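Local coordinates for protein Sso-CP2 metallo-carboxypetidase (Sulfolobus solfataricus, PDB 4MMO) that binds zinc and probably works as a metallo-carboxypeptidase of the M20 family, hydrolysing peptides, at residues I58-K63 with N126-L131; I116-D121 with H426-L431; P173-G178 with V396-A401. One frame throughout, in Å; residues are numbered along the deposited sequence.

Contact 1. Residues I58-K63 with N126-L131; sequences INVNAK and NVNVKL
The flat group at the centre of this contact is the carboxamide of Asn128. The loop 59-62 curls around it. The amide of Asn59 lies over one face, pointing the same way, with the planes 23° apart. At the oxygen end the backbone of Val60 and Ala62 closes in. Val60 N meets Asn128 OD1 at 2.9 Å, in the carbonyl plane. Ala62 N reaches the same OD1 at 3.2 Å, out of that plane on the side opposite Asn59. Two N-H groups therefore grip one oxygen. At the nitrogen end, Asn128 ND2 gives a weak, bent bond to Ala62 O at 2.8 Å. A second weak bond from ND2 goes to Thr65 OG1. Asn128 sits with CG anti to its carbonyl carbon, chi1 -56°, and the end of the side chain swings to the loop.

The loop leaves strand 53-58, which is antiparallel to strand 128-134 in the mixed sheet of the M20 peptidase domain. Ile58 and Val129 form a hydrogen-bonded pair at the end of that pairing. Ile58 N to Val129 O is 2.7 Å and almost straight. The return bond, Val129 N to Ile58 O, is 2.9 Å. Past Ile58 the side chain of Asn128 takes over from the backbone and holds the turning loop.

Ile58 and Val129 lie on the same face of the sheet, which helix 102-121 covers. Ile58 CD1 is 4.0 Å from Val129 CG1, and it also reaches Leu131 CG, where the two side chains cross obliquely. At the other end, the methyl CB of Ala62 rests 3.3 Å from Asn126 O.

Contact 2. Residues I116-D121 with H426-L431; sequences IKHLLD and HTEEFL
Two helices of the M20 peptidase domain, 102-121 and 417-433, pack against each other here, away from the zinc site. Their local axes cross at -53° and come within 9.6 Å. The contact has a buried apolar side and a polar side, where a histidine-carboxylate hydrogen bond links the helices.

On the apolar side Leu119 and Leu431 both point their CB atoms at the facing helix. Leu119 CD1 lies 3.4 Å from Leu431 CB and also touches the CD1 methyl of Leu431. The two side chains cross obliquely. Ile116 starts off away from helix 417-433, yet its CG1 comes to 3.9 Å from Leu431 CD1. One leucine methyl of helix 417-433 thus meets two side chains that lie almost one turn apart on helix 102-121. Leu119 CD1 also reaches the backbone, 4.0 Å from Glu428 O.

On the polar side Glu428 bridges the gap. Its chain is extended beyond CG, so the carboxylate is carried across to the other helix. His118 has CG anti to its carbonyl carbon, chi1 -67°, and turns its ND1 edge to meet it. The ring and the carboxylate are twisted 51° apart. NE2, the other ring nitrogen, is held by Glu4 OE2 from the N-terminal helix 3-12. With a carboxylate at each nitrogen, the imidazole may well carry a positive charge. His118 ND1 gives a hydrogen bond of 2.5 Å to Glu428 OE2, very short but bent at the hydrogen; OE2 lies close to the ring plane and is met nearly along its own C-O axis.

Contact 3. Residues P173-G178 with V396-A401; sequences PQIVLG and VSAIGA
The apolar centre is formed by Ile175, Val396 and Ala398. Ile175 spreads its two branches along the facing chain. Its CG2 methyl, anti to the backbone N, lies 3.6 Å from Val396 CG2, and the two side chains cross obliquely. Its longer branch ends at CD1, 3.6 Å from Ala398 CB. Ile175 thus touches the residues before and after Ser397. Val396 turns CG2 to this contact, also anti to its backbone N, while CG1 takes the crowded position between N and the carbonyl carbon. Leu177 adds a looser touch, its CD2 lying 4.1 Å from Val396 CG2. Met359 of helix 354-367 packs on Ile175 and Ala398.

Further out the two backbones run antiparallel. Val176 and Ser397 form a hydrogen-bonded pair, a single bridge. Ser397 N to Val176 O is 2.8 Å, with the donor in the carbonyl plane. Val176 N to Ser397 O is 3.0 Å, and here the donor stands 28° above the plane. The bridge joins strand 174-176, which pairs with strand 372-374 on its other edge, to the chain just beyond 395-396, an end strand of the mixed sheet of the M20 peptidase domain. The zinc site is close. Ser397 has its side chain about 5 Å from that of Glu163, a zinc ligand, and its OG takes a weak hydrogen bond from Gly164 N.

Beyond Ala398 the chains part and a water fills in for the direct bond. It donates to Gln174 O at 2.7 Å and accepts from Ile399 N at 2.8 Å. The side-chain amide of Gln174 leads away from this contact, and its NE2 bonds to Gly166 O.

In the fold
From the N terminus, residues 58-63 come first, at the end of strand 53-58. Helix 102-121 follows, and strand 128-134 then returns to close contact 1. Segment 116-121 lies within that loop but finds its partner near the C terminus, so contacts 1 and 2 cross. They touch where Ile116 and Leu120 pack on Ile58, Val129 and Leu131, and where Leu431 meets Val127. Contact 3 opens at 173-178 and closes at 396-401, all inside the long span of contact 2. It follows contact 1 in series and does not touch it. Ile399 packs on His426 and Thr427, joining contacts 3 and 2. The helix pair thus packs on the mixed sheet and on the chain near the zinc.

Contact 1. Residues I58-K63 with N126-L131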
ATOM      1  N   ILE A  58     -18.757 -42.544 -12.769  1.00 43.66           N
ATOM      2  CA  ILE A  58     -20.020 -43.135 -13.180  1.00 44.82           C
ATOM      3  C   ILE A  58     -19.774 -43.854 -14.499  1.00 42.41           C
ATOM      4  O   ILE A  58     -19.726 -43.226 -15.556  1.00 38.93           O
ATOM      5  CB  ILE A  58     -21.120 -42.070 -13.363  1.00 40.78           C
ATOM      6  CG1 ILE A  58     -21.304 -41.260 -12.077  1.00 45.10           C
ATOM      7  CG2 ILE A  58     -22.440 -42.721 -13.752  1.00 39.24           C
ATOM      8  CD1 ILE A  58     -20.456 -40.009 -12.010  1.00 42.38           C
ATOM      9  N   ASN A  59     -19.596 -45.169 -14.424  1.00 52.07           N
ATOM     10  CA  ASN A  59     -19.327 -45.977 -15.605  1.00 40.27           C
ATOM     11  C   ASN A  59     -20.578 -46.679 -16.115  1.00 50.64           C
ATOM     12  O   ASN A  59     -21.240 -47.400 -15.369  1.00 44.50           O
ATOM     13  CB  ASN A  59     -18.251 -47.019 -15.308  1.00 46.01           C
ATOM     14  CG  ASN A  59     -17.872 -47.824 -16.535  1.00 64.51           C
ATOM     15  OD1 ASN A  59     -17.141 -47.346 -17.403  1.00 58.51           O
ATOM     16  ND2 ASN A  59     -18.371 -49.051 -16.616  1.00 82.96           N
ATOM     17  N   VAL A  60     -20.893 -46.455 -17.390  1.00 47.63           N
ATOM     18  CA  VAL A  60     -22.009 -47.126 -18.051  1.00 53.90           C
ATOM     19  C   VAL A  60     -21.527 -47.890 -19.284  1.00 48.45           C
ATOM     20  O   VAL A  60     -22.294 -48.133 -20.213  1.00 53.41           O
ATOM     21  CB  VAL A  60     -23.102 -46.121 -18.468  1.00 47.57           C
ATOM     22  CG1 VAL A  60     -23.753 -45.507 -17.240  1.00 36.59           C
ATOM     23  CG2 VAL A  60     -22.526 -45.035 -19.373  1.00 48.81           C
ATOM     24  N   ASN A  61     -20.251 -48.264 -19.284  1.00 47.05           N
ATOM     25  CA  ASN A  61     -19.657 -49.031 -20.377  1.00 51.47           C
ATOM     26  C   ASN A  61     -19.791 -48.357 -21.742  1.00 57.30           C
ATOM     27  O   ASN A  61     -19.844 -49.031 -22.770  1.00 70.06           O
ATOM     28  CB  ASN A  61     -20.262 -50.437 -20.423  1.00 59.33           C
ATOM     29  CG  ASN A  61     -19.957 -51.239 -19.175  1.00 82.19           C
ATOM     30  OD1 ASN A  61     -20.845 -51.524 -18.370  1.00 73.42           O
ATOM     31  ND2 ASN A  61     -18.692 -51.606 -19.007  1.00 89.79           N
ATOM     32  N   ALA A  62     -19.843 -47.029 -21.749  1.00 51.27           N
ATOM     33  CA  ALA A  62     -19.917 -46.281 -22.999  1.00 38.29           C
ATOM     34  C   ALA A  62     -18.525 -46.124 -23.596  1.00 42.74           C
ATOM     35  O   ALA A  62     -17.519 -46.266 -22.900  1.00 45.00           O
ATOM     36  CB  ALA A  62     -20.551 -44.920 -22.768  1.00 36.88           C
ATOM     37  N   LYS A  63     -18.477 -45.825 -24.891  1.00 40.59           N
ATOM     38  CA  LYS A  63     -17.216 -45.684 -25.605  1.00 44.60           C
ATOM     39  C   LYS A  63     -16.511 -44.372 -25.266  1.00 47.28           C
ATOM     40  O   LYS A  63     -15.283 -44.286 -25.332  1.00 49.85           O
ATOM     41  CB  LYS A  63     -17.454 -45.774 -27.115  1.00 48.52           C
ATOM     42  CG  LYS A  63     -17.905 -47.147 -27.582  1.00 49.46           C
ATOM     43  CD  LYS A  63     -18.119 -47.187 -29.091  1.00 52.38           C
ATOM     44  CE  LYS A  63     -18.469 -48.589 -29.566  1.00 38.61           C
ATOM     45  NZ  LYS A  63     -19.833 -49.007 -29.136  1.00 43.07           N
ATOM     46  N   ASN A 126     -25.245 -42.164 -21.751  1.00 39.83           N
ATOM     47  CA  ASN A 126     -24.465 -42.918 -22.725  1.00 42.34           C
ATOM     48  C   ASN A 126     -23.051 -42.373 -22.864  1.00 42.07           C
ATOM     49  O   ASN A 126     -22.443 -42.422 -23.937  1.00 41.13           O
ATOM     50  CB  ASN A 126     -25.181 -42.921 -24.077  1.00 35.60           C
ATOM     51  CG  ASN A 126     -26.504 -43.654 -24.023  1.00 37.54           C
ATOM     52  OD1 ASN A 126     -26.540 -44.880 -23.941  1.00 52.64           O
ATOM     53  ND2 ASN A 126     -27.598 -42.907 -24.066  1.00 44.21           N
ATOM     54  N   VAL A 127     -22.541 -41.850 -21.756  1.00 37.18           N
ATOM     55  CA  VAL A 127     -21.160 -41.404 -21.667  1.00 34.62           C
ATOM     56  C   VAL A 127     -20.680 -41.645 -20.243  1.00 43.22           C
ATOM     57  O   VAL A 127     -21.380 -41.333 -19.282  1.00 34.46           O
ATOM     58  CB  VAL A 127     -21.024 -39.906 -22.046  1.00 37.10           C
ATOM     59  CG1 VAL A 127     -21.988 -39.052 -21.247  1.00 35.36           C
ATOM     60  CG2 VAL A 127     -19.590 -39.420 -21.868  1.00 42.80           C
ATOM     61  N   ASN A 128     -19.499 -42.234 -20.110  1.00 29.76           N
ATOM     62  CA  ASN A 128     -18.901 -42.417 -18.801  1.00 37.72           C
ATOM     63  C   ASN A 128     -18.509 -41.056 -18.255  1.00 46.66           C
ATOM     64  O   ASN A 128     -17.982 -40.217 -18.989  1.00 39.60           O
ATOM     65  CB  ASN A 128     -17.678 -43.320 -18.895  1.00 41.45           C
ATOM     66  CG  ASN A 128     -17.990 -44.653 -19.533  1.00 45.97           C
ATOM     67  OD1 ASN A 128     -19.007 -45.274 -19.230  1.00 43.50           O
ATOM     68  ND2 ASN A 128     -17.115 -45.100 -20.425  1.00 40.35           N
ATOM     69  N   VAL A 129     -18.777 -40.836 -16.972  1.00 33.93           N
ATOM     70  CA  VAL A 129     -18.504 -39.552 -16.341  1.00 35.42           C
ATOM     71  C   VAL A 129     -17.570 -39.717 -15.153  1.00 36.65           C
ATOM     72  O   VAL A 129     -17.812 -40.531 -14.258  1.00 40.85           O
ATOM     73  CB  VAL A 129     -19.807 -38.866 -15.890  1.00 42.22           C
ATOM     74  CG1 VAL A 129     -19.515 -37.583 -15.111  1.00 35.09           C
ATOM     75  CG2 VAL A 129     -20.668 -38.562 -17.096  1.00 32.23           C
ATOM     76  N   LYS A 130     -16.495 -38.939 -15.166  1.00 34.85           N
ATOM     77  CA  LYS A 130     -15.583 -38.845 -14.038  1.00 30.39           C
ATOM     78  C   LYS A 130     -15.699 -37.447 -13.456  1.00 40.83           C
ATOM     79  O   LYS A 130     -15.636 -36.457 -14.191  1.00 36.58           O
ATOM     80  CB  LYS A 130     -14.154 -39.118 -14.488  1.00 36.37           C
ATOM     81  CG  LYS A 130     -13.947 -40.524 -15.005  1.00 28.58           C
ATOM     82  CD  LYS A 130     -12.524 -40.740 -15.471  1.00 30.94           C
ATOM     83  CE  LYS A 130     -12.268 -42.203 -15.782  1.00 37.23           C
ATOM     84  NZ  LYS A 130     -10.876 -42.427 -16.251  1.00 46.54           N
ATOM     85  N   LEU A 131     -15.888 -37.376 -12.141  1.00 35.60           N
ATOM     86  CA  LEU A 131     -16.077 -36.110 -11.443  1.00 35.41           C
ATOM     87  C   LEU A 131     -14.836 -35.751 -10.642  1.00 33.44           C
ATOM     88  O   LEU A 131     -14.280 -36.591  -9.936  1.00 41.29           O
ATOM     89  CB  LEU A 131     -17.269 -36.199 -10.491  1.00 36.38           C
ATOM     90  CG  LEU A 131     -18.630 -36.570 -11.079  1.00 45.56           C
ATOM     91  CD1 LEU A 131     -19.647 -36.663  -9.951  1.00 35.44           C
ATOM     92  CD2 LEU A 131     -19.078 -35.563 -12.131  1.00 26.17           C
TER

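Contact 2. Residues I116-D121 with H426-L431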
ATOM      1  N   ILE A 116     -27.006 -35.451 -14.330  1.00 36.11           N
ATOM      2  CA  ILE A 116     -26.492 -36.812 -14.420  1.00 37.68           C
ATOM      3  C   ILE A 116     -27.465 -37.776 -13.758  1.00 50.09           C
ATOM      4  O   ILE A 116     -27.726 -38.862 -14.278  1.00 52.21           O
ATOM      5  CB  ILE A 116     -25.103 -36.932 -13.766  1.00 34.37           C
ATOM      6  CG1 ILE A 116     -24.088 -36.086 -14.537  1.00 32.67           C
ATOM      7  CG2 ILE A 116     -24.635 -38.389 -13.730  1.00 37.87           C
ATOM      8  CD1 ILE A 116     -22.756 -35.906 -13.818  1.00 31.65           C
ATOM      9  N   LYS A 117     -28.000 -37.366 -12.613  1.00 49.36           N
ATOM     10  CA  LYS A 117     -28.961 -38.172 -11.875  1.00 47.38           C
ATOM     11  C   LYS A 117     -30.193 -38.467 -12.718  1.00 49.00           C
ATOM     12  O   LYS A 117     -30.675 -39.598 -12.756  1.00 43.19           O
ATOM     13  CB  LYS A 117     -29.395 -37.439 -10.608  1.00 42.27           C
ATOM     14  CG  LYS A 117     -30.380 -38.212  -9.750  1.00 43.68           C
ATOM     15  CD  LYS A 117     -30.930 -37.349  -8.627  1.00 47.62           C
ATOM     16  CE  LYS A 117     -31.509 -38.202  -7.514  1.00 57.65           C
ATOM     17  NZ  LYS A 117     -32.477 -39.214  -8.015  1.00 52.31           N
ATOM     18  N   HIS A 118     -30.709 -37.436 -13.375  1.00 46.55           N
ATOM     19  CA  HIS A 118     -31.910 -37.578 -14.180  1.00 51.50           C
ATOM     20  C   HIS A 118     -31.687 -38.595 -15.294  1.00 45.12           C
ATOM     21  O   HIS A 118     -32.501 -39.496 -15.492  1.00 45.22           O
ATOM     22  CB  HIS A 118     -32.330 -36.223 -14.751  1.00 37.86           C
ATOM     23  CG  HIS A 118     -32.783 -35.252 -13.707  1.00 59.59           C
ATOM     24  ND1 HIS A 118     -33.134 -33.950 -14.000  1.00 64.13           N
ATOM     25  CD2 HIS A 118     -32.945 -35.390 -12.371  1.00 69.81           C
ATOM     26  CE1 HIS A 118     -33.489 -33.331 -12.889  1.00 72.17           C
ATOM     27  NE2 HIS A 118     -33.383 -34.182 -11.884  1.00 73.29           N
ATOM     28  N   LEU A 119     -30.569 -38.467 -16.001  1.00 49.15           N
ATOM     29  CA  LEU A 119     -30.257 -39.388 -17.085  1.00 48.51           C
ATOM     30  C   LEU A 119     -30.080 -40.814 -16.568  1.00 46.28           C
ATOM     31  O   LEU A 119     -30.531 -41.762 -17.203  1.00 43.17           O
ATOM     32  CB  LEU A 119     -29.008 -38.931 -17.840  1.00 39.12           C
ATOM     33  CG  LEU A 119     -29.122 -37.595 -18.582  1.00 48.28           C
ATOM     34  CD1 LEU A 119     -27.850 -37.315 -19.369  1.00 43.29           C
ATOM     35  CD2 LEU A 119     -30.328 -37.564 -19.511  1.00 53.91           C
ATOM     36  N   LEU A 120     -29.428 -40.963 -15.418  1.00 36.62           N
ATOM     37  CA  LEU A 120     -29.266 -42.278 -14.801  1.00 41.13           C
ATOM     38  C   LEU A 120     -30.621 -42.884 -14.445  1.00 54.16           C
ATOM     39  O   LEU A 120     -30.856 -44.074 -14.660  1.00 60.24           O
ATOM     40  CB  LEU A 120     -28.409 -42.181 -13.535  1.00 54.68           C
ATOM     41  CG  LEU A 120     -26.889 -42.120 -13.698  1.00 49.21           C
ATOM     42  CD1 LEU A 120     -26.225 -41.880 -12.350  1.00 51.13           C
ATOM     43  CD2 LEU A 120     -26.358 -43.396 -14.326  1.00 50.98           C
ATOM     44  N   ASP A 121     -31.509 -42.059 -13.896  1.00 50.82           N
ATOM     45  CA  ASP A 121     -32.827 -42.515 -13.470  1.00 62.01           C
ATOM     46  C   ASP A 121     -33.682 -42.998 -14.643  1.00 74.96           C
ATOM     47  O   ASP A 121     -34.674 -43.700 -14.443  1.00 78.98           O
ATOM     48  CB  ASP A 121     -33.566 -41.397 -12.727  1.00 53.37           C
ATOM     49  CG  ASP A 121     -32.994 -41.130 -11.339  1.00 69.22           C
ATOM     50  OD1 ASP A 121     -32.194 -41.951 -10.841  1.00 59.20           O
ATOM     51  OD2 ASP A 121     -33.360 -40.094 -10.743  1.00 52.48           O
ATOM     52  N   HIS A 426     -29.555 -27.655 -19.594  1.00 31.98           N
ATOM     53  CA  HIS A 426     -28.430 -27.530 -20.515  1.00 35.76           C
ATOM     54  C   HIS A 426     -27.486 -28.720 -20.395  1.00 37.93           C
ATOM     55  O   HIS A 426     -26.989 -29.231 -21.399  1.00 41.72           O
ATOM     56  CB  HIS A 426     -27.673 -26.228 -20.244  1.00 29.19           C
ATOM     57  CG  HIS A 426     -26.588 -25.934 -21.231  1.00 33.75           C
ATOM     58  ND1 HIS A 426     -25.747 -24.846 -21.107  1.00 35.47           N
ATOM     59  CD2 HIS A 426     -26.204 -26.570 -22.364  1.00 36.27           C
ATOM     60  CE1 HIS A 426     -24.894 -24.830 -22.112  1.00 42.38           C
ATOM     61  NE2 HIS A 426     -25.148 -25.870 -22.891  1.00 38.34           N
ATOM     62  N   THR A 427     -27.243 -29.169 -19.169  1.00 32.49           N
ATOM     63  CA  THR A 427     -26.313 -30.268 -18.947  1.00 31.93           C
ATOM     64  C   THR A 427     -26.885 -31.570 -19.491  1.00 24.88           C
ATOM     65  O   THR A 427     -26.170 -32.368 -20.095  1.00 33.34           O
ATOM     66  CB  THR A 427     -26.005 -30.463 -17.450  1.00 39.10           C
ATOM     67  OG1 THR A 427     -25.518 -29.236 -16.887  1.00 31.27           O
ATOM     68  CG2 THR A 427     -24.970 -31.570 -17.260  1.00 27.80           C
ATOM     69  N   GLU A 428     -28.175 -31.785 -19.242  1.00 30.64           N
ATOM     70  CA  GLU A 428     -28.877 -32.967 -19.730  1.00 45.82           C
ATOM     71  C   GLU A 428     -28.769 -33.073 -21.246  1.00 44.08           C
ATOM     72  O   GLU A 428     -28.333 -34.095 -21.773  1.00 46.87           O
ATOM     73  CB  GLU A 428     -30.348 -32.927 -19.306  1.00 40.92           C
ATOM     74  CG  GLU A 428     -30.583 -33.388 -17.875  1.00 45.15           C
ATOM     75  CD  GLU A 428     -31.993 -33.111 -17.375  1.00 51.36           C
ATOM     76  OE1 GLU A 428     -32.714 -32.303 -17.997  1.00 50.42           O
ATOM     77  OE2 GLU A 428     -32.378 -33.699 -16.347  1.00 70.33           O
ATOM     78  N   GLU A 429     -29.152 -32.007 -21.942  1.00 46.03           N
ATOM     79  CA  GLU A 429     -29.066 -31.978 -23.399  1.00 27.79           C
ATOM     80  C   GLU A 429     -27.628 -32.156 -23.863  1.00 39.11           C
ATOM     81  O   GLU A 429     -27.377 -32.830 -24.863  1.00 34.65           O
ATOM     82  CB  GLU A 429     -29.637 -30.673 -23.954  1.00 36.31           C
ATOM     83  CG  GLU A 429     -31.148 -30.680 -24.125  1.00 65.33           C
ATOM     84  CD  GLU A 429     -31.620 -31.727 -25.119  1.00 91.92           C
ATOM     85  OE1 GLU A 429     -32.793 -32.142 -25.030  1.00111.24           O
ATOM     86  OE2 GLU A 429     -30.816 -32.134 -25.989  1.00 78.08           O
ATOM     87  N   PHE A 430     -26.681 -31.569 -23.135  1.00 29.39           N
ATOM     88  CA  PHE A 430     -25.281 -31.708 -23.509  1.00 32.53           C
ATOM     89  C   PHE A 430     -24.837 -33.166 -23.427  1.00 38.27           C
ATOM     90  O   PHE A 430     -24.141 -33.653 -24.314  1.00 39.00           O
ATOM     91  CB  PHE A 430     -24.378 -30.830 -22.641  1.00 31.95           C
ATOM     92  CG  PHE A 430     -22.939 -31.257 -22.655  1.00 41.18           C
ATOM     93  CD1 PHE A 430     -22.143 -31.020 -23.766  1.00 26.28           C
ATOM     94  CD2 PHE A 430     -22.387 -31.917 -21.567  1.00 33.69           C
ATOM     95  CE1 PHE A 430     -20.820 -31.427 -23.789  1.00 37.24           C
ATOM     96  CE2 PHE A 430     -21.067 -32.326 -21.586  1.00 36.56           C
ATOM     97  CZ  PHE A 430     -20.281 -32.080 -22.699  1.00 38.35           C
ATOM     98  N   LEU A 431     -25.254 -33.860 -22.373  1.00 37.92           N
ATOM     99  CA  LEU A 431     -24.846 -35.246 -22.155  1.00 34.59           C
ATOM    100  C   LEU A 431     -25.535 -36.221 -23.121  1.00 34.56           C
ATOM    101  O   LEU A 431     -25.005 -37.289 -23.410  1.00 32.59           O
ATOM    102  CB  LEU A 431     -25.141 -35.668 -20.710  1.00 31.16           C
ATOM    103  CG  LEU A 431     -24.341 -35.002 -19.574  1.00 32.51           C
ATOM    104  CD1 LEU A 431     -24.934 -35.385 -18.236  1.00 28.85           C
ATOM    105  CD2 LEU A 431     -22.873 -35.390 -19.618  1.00 31.15           C
TER

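Contact 3. Residues P173-G178 with V396-A401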
ATOM      1  N   PRO A 173     -26.143 -17.745 -23.315  1.00 53.11           N
ATOM      2  CA  PRO A 173     -25.133 -18.623 -22.716  1.00 42.20           C
ATOM      3  C   PRO A 173     -23.759 -18.402 -23.344  1.00 46.72           C
ATOM      4  O   PRO A 173     -23.680 -18.009 -24.510  1.00 50.92           O
ATOM      5  CB  PRO A 173     -25.654 -20.027 -23.029  1.00 37.46           C
ATOM      6  CG  PRO A 173     -26.533 -19.852 -24.229  1.00 50.21           C
ATOM      7  CD  PRO A 173     -27.153 -18.500 -24.078  1.00 50.48           C
ATOM      8  N   GLN A 174     -22.700 -18.646 -22.575  1.00 41.28           N
ATOM      9  CA  GLN A 174     -21.335 -18.428 -23.045  1.00 43.06           C
ATOM     10  C   GLN A 174     -20.541 -19.725 -23.142  1.00 43.91           C
ATOM     11  O   GLN A 174     -20.638 -20.597 -22.279  1.00 48.62           O
ATOM     12  CB  GLN A 174     -20.612 -17.438 -22.132  1.00 38.26           C
ATOM     13  CG  GLN A 174     -21.188 -16.034 -22.193  1.00 43.53           C
ATOM     14  CD  GLN A 174     -20.440 -15.062 -21.316  1.00 57.08           C
ATOM     15  OE1 GLN A 174     -19.916 -14.057 -21.794  1.00 76.66           O
ATOM     16  NE2 GLN A 174     -20.393 -15.350 -20.019  1.00 54.49           N
ATOM     17  N   ILE A 175     -19.766 -19.836 -24.216  1.00 33.45           N
ATOM     18  CA  ILE A 175     -18.900 -20.981 -24.455  1.00 34.39           C
ATOM     19  C   ILE A 175     -17.477 -20.450 -24.505  1.00 35.09           C
ATOM     20  O   ILE A 175     -17.163 -19.574 -25.313  1.00 44.78           O
ATOM     21  CB  ILE A 175     -19.218 -21.676 -25.799  1.00 37.62           C
ATOM     22  CG1 ILE A 175     -20.717 -21.972 -25.933  1.00 38.24           C
ATOM     23  CG2 ILE A 175     -18.399 -22.952 -25.952  1.00 30.68           C
ATOM     24  CD1 ILE A 175     -21.261 -22.943 -24.926  1.00 46.98           C
ATOM     25  N   VAL A 176     -16.620 -20.980 -23.640  1.00 48.93           N
ATOM     26  CA  VAL A 176     -15.268 -20.456 -23.490  1.00 45.07           C
ATOM     27  C   VAL A 176     -14.236 -21.546 -23.766  1.00 38.86           C
ATOM     28  O   VAL A 176     -14.216 -22.585 -23.105  1.00 37.27           O
ATOM     29  CB  VAL A 176     -15.077 -19.872 -22.088  1.00 38.19           C
ATOM     30  CG1 VAL A 176     -13.737 -19.163 -21.978  1.00 37.69           C
ATOM     31  CG2 VAL A 176     -16.223 -18.904 -21.768  1.00 34.07           C
ATOM     32  N   LEU A 177     -13.373 -21.288 -24.743  1.00 32.40           N
ATOM     33  CA  LEU A 177     -12.467 -22.303 -25.270  1.00 31.67           C
ATOM     34  C   LEU A 177     -11.047 -22.185 -24.726  1.00 42.52           C
ATOM     35  O   LEU A 177     -10.102 -22.665 -25.354  1.00 38.80           O
ATOM     36  CB  LEU A 177     -12.419 -22.205 -26.797  1.00 34.24           C
ATOM     37  CG  LEU A 177     -13.773 -22.166 -27.506  1.00 31.54           C
ATOM     38  CD1 LEU A 177     -13.571 -22.166 -29.012  1.00 37.64           C
ATOM     39  CD2 LEU A 177     -14.642 -23.337 -27.084  1.00 30.64           C
ATOM     40  N   GLY A 178     -10.885 -21.548 -23.571  1.00 31.61           N
ATOM     41  CA  GLY A 178      -9.560 -21.404 -23.000  1.00 26.88           C
ATOM     42  C   GLY A 178      -9.465 -20.439 -21.836  1.00 37.11           C
ATOM     43  O   GLY A 178     -10.469 -19.933 -21.342  1.00 34.31           O
ATOM     44  N   VAL A 396     -13.504 -27.489 -22.835  1.00 44.08           N
ATOM     45  CA  VAL A 396     -14.369 -26.324 -22.956  1.00 31.82           C
ATOM     46  C   VAL A 396     -14.850 -25.901 -21.568  1.00 35.21           C
ATOM     47  O   VAL A 396     -14.880 -26.711 -20.641  1.00 35.45           O
ATOM     48  CB  VAL A 396     -15.594 -26.634 -23.849  1.00 28.88           C
ATOM     49  CG1 VAL A 396     -16.423 -27.760 -23.252  1.00 36.66           C
ATOM     50  CG2 VAL A 396     -16.450 -25.388 -24.069  1.00 29.42           C
ATOM     51  N   SER A 397     -15.210 -24.630 -21.431  1.00 39.54           N
ATOM     52  CA  SER A 397     -15.857 -24.146 -20.223  1.00 46.99           C
ATOM     53  C   SER A 397     -17.225 -23.589 -20.581  1.00 52.15           C
ATOM     54  O   SER A 397     -17.339 -22.521 -21.187  1.00 47.15           O
ATOM     55  CB  SER A 397     -15.014 -23.077 -19.536  1.00 40.03           C
ATOM     56  OG  SER A 397     -15.563 -22.753 -18.269  1.00 51.21           O
ATOM     57  N   ALA A 398     -18.262 -24.328 -20.203  1.00 49.75           N
ATOM     58  CA  ALA A 398     -19.626 -23.954 -20.526  1.00 57.39           C
ATOM     59  C   ALA A 398     -20.588 -24.640 -19.574  1.00 44.14           C
ATOM     60  O   ALA A 398     -20.218 -25.612 -18.919  1.00 41.38           O
ATOM     61  CB  ALA A 398     -19.938 -24.355 -21.933  1.00 42.71           C
ATOM     62  N   ILE A 399     -21.830 -24.160 -19.579  1.00 42.29           N
ATOM     63  CA  ILE A 399     -22.865 -24.480 -18.592  1.00 43.04           C
ATOM     64  C   ILE A 399     -22.655 -23.596 -17.373  1.00 45.15           C
ATOM     65  O   ILE A 399     -21.563 -23.554 -16.811  1.00 55.37           O
ATOM     66  CB  ILE A 399     -22.906 -25.965 -18.166  1.00 46.34           C
ATOM     67  CG1 ILE A 399     -23.009 -26.875 -19.395  1.00 47.53           C
ATOM     68  CG2 ILE A 399     -24.085 -26.204 -17.229  1.00 30.07           C
ATOM     69  CD1 ILE A 399     -22.813 -28.348 -19.094  1.00 44.56           C
ATOM     70  N   GLY A 400     -23.703 -22.883 -16.975  1.00 48.94           N
ATOM     71  CA  GLY A 400     -23.617 -21.981 -15.842  1.00 45.23           C
ATOM     72  C   GLY A 400     -24.962 -21.670 -15.223  1.00 48.94           C
ATOM     73  O   GLY A 400     -25.912 -21.300 -15.916  1.00 57.25           O
ATOM     74  N   ALA A 401     -25.037 -21.824 -13.905  1.00 35.17           N
ATOM     75  CA  ALA A 401     -26.250 -21.511 -13.166  1.00 36.51           C
ATOM     76  C   ALA A 401     -26.385 -20.002 -12.990  1.00 48.17           C
ATOM     77  O   ALA A 401     -27.476 -19.492 -12.737  1.00 62.63           O
ATOM     78  CB  ALA A 401     -26.222 -22.195 -11.821  1.00 48.94           C
TER
HETATM   79  O   HOH W   1     -22.618 -22.353 -21.560  1.00 39.58           O